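Local coordinates for SnoaL-like domain-containing protein (Burkholderia thailandensis E264, PDB 3H3H) that is of unknown function but belongs to the SnoaL-like family, whose small alpha+beta fold commonly encloses a pocket and often forms dimers, at the interface of chains A and B. Sequence-based numbering; all coordinates share one arbitrary frame. Chains: chain A/B, uncharacterized SnoaL-like protein.

Contact 1: the interface of chains A and B. Residues chain A 7, 11, 82-84; chain B 100, 120-121.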
ATOM      1  N   GLN A   7      -7.419  -1.521 -13.844  1.00 19.24           N
ATOM      2  CA  GLN A   7      -6.688  -2.760 -13.691  1.00 18.93           C
ATOM      3  C   GLN A   7      -5.707  -2.994 -14.868  1.00 19.62           C
ATOM      4  O   GLN A   7      -4.574  -3.454 -14.641  1.00 19.58           O
ATOM      5  CB  GLN A   7      -7.653  -3.941 -13.574  1.00 21.94           C
ATOM      6  CG  GLN A   7      -7.077  -5.114 -12.844  1.00 31.70           C
ATOM      7  CD  GLN A   7      -6.710  -4.851 -11.356  1.00 20.61           C
ATOM      8  OE1 GLN A   7      -5.557  -5.067 -10.979  1.00 48.41           O
ATOM      9  NE2 GLN A   7      -7.678  -4.383 -10.512  1.00 21.24           N
ATOM     10  N   GLN A  11      -1.658  -3.406 -14.173  1.00 14.59           N
ATOM     11  CA  GLN A  11      -0.938  -4.602 -14.489  1.00 15.44           C
ATOM     12  C   GLN A  11       0.190  -4.307 -15.478  1.00 15.71           C
ATOM     13  O   GLN A  11       1.276  -4.853 -15.353  1.00 15.79           O
ATOM     14  CB  GLN A  11      -1.886  -5.643 -15.058  1.00 15.81           C
ATOM     15  CG  GLN A  11      -2.996  -6.042 -14.079  1.00 19.50           C
ATOM     16  CD  GLN A  11      -2.530  -6.547 -12.735  1.00 27.70           C
ATOM     17  OE1 GLN A  11      -1.492  -7.213 -12.645  1.00 29.71           O
ATOM     18  NE2 GLN A  11      -3.347  -6.282 -11.652  1.00 28.74           N
ATOM     19  N   THR A  82      -0.230  -7.601  -8.204  1.00 10.37           N
ATOM     20  CA  THR A  82      -0.397  -6.167  -8.426  1.00 11.05           C
ATOM     21  C   THR A  82      -1.863  -5.859  -8.190  1.00 13.68           C
ATOM     22  O   THR A  82      -2.722  -6.567  -8.713  1.00 13.16           O
ATOM     23  CB  THR A  82      -0.071  -5.843  -9.854  1.00 16.75           C
ATOM     24  OG1 THR A  82       1.327  -6.127 -10.066  1.00 22.20           O
ATOM     25  CG2 THR A  82      -0.391  -4.345 -10.187  1.00 16.01           C
ATOM     26  N   LEU A  83      -2.132  -4.786  -7.467  1.00 12.83           N
ATOM     27  CA  LEU A  83      -3.498  -4.417  -7.094  1.00 11.16           C
ATOM     28  C   LEU A  83      -3.716  -2.968  -7.409  1.00 14.13           C
ATOM     29  O   LEU A  83      -2.794  -2.192  -7.361  1.00 14.85           O
ATOM     30  CB  LEU A  83      -3.763  -4.691  -5.606  1.00 14.12           C
ATOM     31  CG  LEU A  83      -3.414  -6.159  -5.222  1.00 16.23           C
ATOM     32  CD1 LEU A  83      -1.960  -6.274  -4.702  1.00 13.92           C
ATOM     33  CD2 LEU A  83      -4.404  -6.772  -4.241  1.00 16.67           C
ATOM     34  N   ALA A  84      -4.952  -2.627  -7.717  1.00 10.61           N
ATOM     35  CA  ALA A  84      -5.321  -1.259  -8.069  1.00 10.92           C
ATOM     36  C   ALA A  84      -6.192  -0.613  -7.034  1.00 12.40           C
ATOM     37  O   ALA A  84      -7.184  -1.175  -6.607  1.00 11.62           O
ATOM     38  CB  ALA A  84      -6.087  -1.268  -9.413  1.00 12.61           C
TER
ATOM     39  N   LEU B 100      -8.398 -10.361  -4.434  1.00 16.08           N
ATOM     40  CA  LEU B 100      -7.141 -10.108  -3.777  1.00 12.26           C
ATOM     41  C   LEU B 100      -7.150  -8.649  -3.361  1.00 13.54           C
ATOM     42  O   LEU B 100      -7.563  -7.770  -4.102  1.00 14.88           O
ATOM     43  CB  LEU B 100      -6.001 -10.389  -4.700  1.00 15.74           C
ATOM     44  CG  LEU B 100      -4.645 -10.719  -4.113  1.00 25.60           C
ATOM     45  CD1 LEU B 100      -4.662 -11.963  -3.168  1.00 19.20           C
ATOM     46  CD2 LEU B 100      -3.631 -10.879  -5.279  1.00 21.40           C
ATOM     47  N   TYR B 120      -7.338  -3.531  -4.986  1.00 10.19           N
ATOM     48  CA  TYR B 120      -7.818  -4.873  -5.323  1.00  9.82           C
ATOM     49  C   TYR B 120      -7.368  -5.371  -6.666  1.00 12.97           C
ATOM     50  O   TYR B 120      -6.989  -4.591  -7.547  1.00 11.37           O
ATOM     51  CB  TYR B 120      -9.359  -4.814  -5.374  1.00 13.08           C
ATOM     52  CG  TYR B 120      -9.986  -4.482  -4.076  1.00 11.02           C
ATOM     53  CD1 TYR B 120     -10.082  -5.461  -3.089  1.00 14.51           C
ATOM     54  CD2 TYR B 120     -10.467  -3.219  -3.785  1.00 12.44           C
ATOM     55  CE1 TYR B 120     -10.611  -5.201  -1.913  1.00 18.45           C
ATOM     56  CE2 TYR B 120     -11.023  -2.957  -2.549  1.00 14.13           C
ATOM     57  CZ  TYR B 120     -11.097  -3.956  -1.649  1.00 18.32           C
ATOM     58  OH  TYR B 120     -11.629  -3.711  -0.434  1.00 17.46           O
ATOM     59  N   ALA B 121      -7.413  -6.704  -6.815  1.00 15.87           N
ATOM     60  CA  ALA B 121      -7.282  -7.363  -8.100  1.00 20.29           C
ATOM     61  C   ALA B 121      -8.138  -8.643  -8.107  1.00 21.43           C
ATOM     62  O   ALA B 121      -8.584  -9.154  -7.048  1.00 24.73           O
ATOM     63  CB  ALA B 121      -5.868  -7.702  -8.336  1.00 18.28           C
TER
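A short antiparallel bridge between strand ends joins A:Ala84, at the end of strand 78-84, to B:Tyr120 in strand 115-121, and ties the two copies of the deposited dimer together through their backbones. The evidence is a reciprocal pair of nearly straight bonds: A:Ala84 N donates to B:Tyr120 O at 2.8 Å, and B:Tyr120 N donates back to A:Ala84 O. A side chain then adds to the bridge. The amide of A:Gln7, on helix 7-22, sends its NE2 to B:Tyr120 O at 3.1 Å, with the acceptor close to the amide plane. The carbonyl oxygen is therefore gripped by two donors, which approach from opposite faces of its plane. A:Gln7 reaches it with CG anti to the backbone N (chi1 -155°) and a bend at chi2, which turns the amide from the helix towards the partner strand. Behind it, A:Gln11 fixes the amide's orientation: its NE2 donates to A:Gln7 OE1, lying in the carbonyl plane on a lone pair, which leaves the A:Gln7 NE2 end facing chain B. The same A:Gln11 NE2 also gives a bond to A:Thr82 O at 3.0 Å, coming from above that carbonyl plane, and so links the helix to the strand that carries the bridge. Methyl groups flank the polar core, resting partly on carbonyls. The CD2 branch of A:Leu83 lies against the backbone carbonyl of B:Leu100, and meets the CG of that leucine at 4.0 Å. On the helix-facing side, the methyl CB of B:Ala121 sits 3.4 Å from A:Thr82 O and also touches the A:Gln7 amide. Together these contacts pair A:Ala84 with B:Tyr120 and brace the bridge from the helix, which would help to fix how the strand ends align and to hold the dimer in one arrangement.

Contact 2: the interface of chains A and B. Residues chain A 85-86, 88; chain B 40-42, 45, 52-53, 117-118.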
ATOM      1  N   GLY A  85      -5.803   0.632  -6.678  1.00 12.94           N
ATOM      2  CA  GLY A  85      -6.580   1.477  -5.815  1.00 12.68           C
ATOM      3  C   GLY A  85      -7.192   2.600  -6.652  1.00 15.24           C
ATOM      4  O   GLY A  85      -7.297   2.509  -7.875  1.00 18.44           O
ATOM      5  N   VAL A  86      -7.626   3.645  -5.975  1.00 14.62           N
ATOM      6  CA  VAL A  86      -8.293   4.774  -6.665  1.00 14.89           C
ATOM      7  C   VAL A  86      -7.257   5.579  -7.451  1.00 16.72           C
ATOM      8  O   VAL A  86      -7.438   5.812  -8.652  1.00 17.11           O
ATOM      9  CB  VAL A  86      -9.009   5.660  -5.661  1.00 14.23           C
ATOM     10  CG1 VAL A  86      -9.613   6.947  -6.382  1.00 16.80           C
ATOM     11  CG2 VAL A  86     -10.155   4.889  -4.925  1.00 18.13           C
ATOM     12  N   SER A  88      -3.743   4.791  -6.937  1.00 15.79           N
ATOM     13  CA  SER A  88      -2.511   4.133  -6.638  1.00 13.54           C
ATOM     14  C   SER A  88      -2.552   2.705  -7.128  1.00 14.84           C
ATOM     15  O   SER A  88      -3.602   2.144  -7.397  1.00 15.57           O
ATOM     16  CB  SER A  88      -2.154   4.110  -5.159  1.00 17.84           C
ATOM     17  OG  SER A  88      -3.272   3.722  -4.402  1.00 18.15           O
TER
ATOM     18  N   SER B  40      -9.944   5.603   1.457  1.00 13.28           N
ATOM     19  CA  SER B  40      -9.975   5.565   0.005  1.00 14.26           C
ATOM     20  C   SER B  40     -10.196   4.168  -0.476  1.00 14.64           C
ATOM     21  O   SER B  40      -9.521   3.260  -0.027  1.00 14.08           O
ATOM     22  CB  SER B  40      -8.651   6.061  -0.519  1.00 16.71           C
ATOM     23  OG  SER B  40      -8.519   5.788  -1.867  1.00 19.72           O
ATOM     24  N   SER B  41     -11.171   3.972  -1.345  1.00 13.90           N
ATOM     25  CA  SER B  41     -11.355   2.644  -1.913  1.00 11.54           C
ATOM     26  C   SER B  41     -12.042   2.694  -3.274  1.00 14.58           C
ATOM     27  O   SER B  41     -12.969   3.481  -3.467  1.00 13.96           O
ATOM     28  CB  SER B  41     -12.252   1.807  -1.024  1.00 12.90           C
ATOM     29  OG  SER B  41     -12.476   0.526  -1.583  1.00 13.58           O
ATOM     30  N   PRO B  42     -11.658   1.807  -4.186  1.00 13.96           N
ATOM     31  CA  PRO B  42     -12.434   1.690  -5.429  1.00 16.20           C
ATOM     32  C   PRO B  42     -13.910   1.387  -5.141  1.00 17.17           C
ATOM     33  O   PRO B  42     -14.796   1.744  -5.945  1.00 14.65           O
ATOM     34  CB  PRO B  42     -11.767   0.509  -6.130  1.00 19.36           C
ATOM     35  CG  PRO B  42     -10.335   0.624  -5.621  1.00 15.70           C
ATOM     36  CD  PRO B  42     -10.465   0.954  -4.204  1.00 16.21           C
ATOM     37  N   VAL B  45     -15.933   4.603  -4.845  1.00 16.87           N
ATOM     38  CA  VAL B  45     -16.271   5.222  -6.093  1.00 17.29           C
ATOM     39  C   VAL B  45     -17.523   4.601  -6.590  1.00 19.78           C
ATOM     40  O   VAL B  45     -18.468   5.277  -7.042  1.00 18.11           O
ATOM     41  CB  VAL B  45     -15.129   4.999  -7.135  1.00 16.17           C
ATOM     42  CG1 VAL B  45     -15.537   5.541  -8.529  1.00 17.28           C
ATOM     43  CG2 VAL B  45     -13.801   5.572  -6.624  1.00 19.03           C
ATOM     44  N   SER B  52     -13.965  10.719  -6.076  1.00 24.47           N
ATOM     45  CA  SER B  52     -12.661  10.718  -5.438  1.00 24.68           C
ATOM     46  C   SER B  52     -12.332   9.392  -4.825  1.00 22.78           C
ATOM     47  O   SER B  52     -11.184   9.148  -4.547  1.00 24.58           O
ATOM     48  CB  SER B  52     -12.601  11.739  -4.307  1.00 21.42           C
ATOM     49  OG  SER B  52     -13.564  11.465  -3.314  1.00 25.53           O
ATOM     50  N   GLY B  53     -13.354   8.590  -4.534  1.00 19.71           N
ATOM     51  CA  GLY B  53     -13.184   7.328  -3.812  1.00 17.20           C
ATOM     52  C   GLY B  53     -12.891   7.503  -2.342  1.00 15.38           C
ATOM     53  O   GLY B  53     -12.453   6.561  -1.720  1.00 14.95           O
ATOM     54  N   LEU B 117      -6.069   3.102   2.545  1.00 12.01           N
ATOM     55  CA  LEU B 117      -6.327   3.065   1.087  1.00 12.21           C
ATOM     56  C   LEU B 117      -6.412   1.593   0.699  1.00 13.31           C
ATOM     57  O   LEU B 117      -5.515   0.820   0.981  1.00 13.29           O
ATOM     58  CB  LEU B 117      -5.172   3.673   0.315  1.00 13.44           C
ATOM     59  CG  LEU B 117      -4.718   5.060   0.660  1.00 23.06           C
ATOM     60  CD1 LEU B 117      -3.827   5.038   1.933  1.00 20.14           C
ATOM     61  CD2 LEU B 117      -3.939   5.590  -0.568  1.00 27.04           C
ATOM     62  N   ALA B 118      -7.504   1.228   0.030  1.00 10.60           N
ATOM     63  CA  ALA B 118      -7.754  -0.115  -0.396  1.00 12.95           C
ATOM     64  C   ALA B 118      -7.306  -0.277  -1.864  1.00 12.44           C
ATOM     65  O   ALA B 118      -7.445   0.649  -2.687  1.00 14.21           O
ATOM     66  CB  ALA B 118      -9.215  -0.429  -0.247  1.00 13.77           C
TER
HETATM   67  O   HOH W   1      -7.590   3.303  -2.992  1.00 15.02           O
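Beyond the end of strand 78-84, the backbone is extended at A:Gly85 and turns to helix-like angles at A:Val86, a change of course that presents the valine side chain to chain B. A:Val86 loses 74 Å² of surface to the partner, far more than any neighbour in the patch, and its two methyls divide the work. With CG1 anti to the backbone N (chi1 175°), that branch points at the backbone of B:Ser52, which puts A:Val86 CG1 3.3 Å from B:Ser52 O. The other branch enters between two segments of the partner: A:Val86 CG2 sits chiefly against the carbonyl group of B:Ser41, 3.3 Å from B:Ser41 C, at the peptide link to B:Pro42, and also touches B:Pro42 CA at the start of helix 42-48 and B:Gly53 CA. The tip of B:Val45, its CG2 methyl, meets the same A:Val86 CG2 from one turn further along the helix, at 4.1 Å. Alongside, the ring of B:Pro42 applies its CG to A:Gly85, 3.9 Å from CA, where the glycine offers bare backbone. Polar groups here meet through a water rather than directly. Water 1 lies 3.0 Å from A:Val86 N, in a nearly straight bond (164° at H), and it also bonds to the hydroxyl OG of B:Ser40 and to B:Ala118 O, the latter at 2.7 Å. B:Ser40 carries its OG anti to the backbone N (chi1 167°), which places the hydroxyl both at the water and beside the CB and CG2 of A:Val86. The water thus satisfies the valine N-H next to an apolar contact and couples strands 37-40 and 115-121 of chain B to the loop of chain A. In effect, the site is a knob-like insertion of one valine into the partner's surface, and it is likely to stabilise the deposited dimer by burying the valine against backbone and apolar groups of the partner.

The C-alpha centres of contact 1 and contact 2 lie about 12 Å apart, and the chain runs directly from one to the other: A:Ala84 ends the strand in contact 1 and A:Gly85 opens contact 2. On the partner, strand 115-121 serves both, with B:Tyr120 and B:Ala121 in the first and B:Leu117 and B:Ala118 in the second. The direct backbone bonding of contact 1 therefore gives way to the water-bridged docking of contact 2. Symmetry repeats both with the chains exchanged, so that both form part of one two-fold interface, consistent with a dimer, although the structure alone does not show its state in solution.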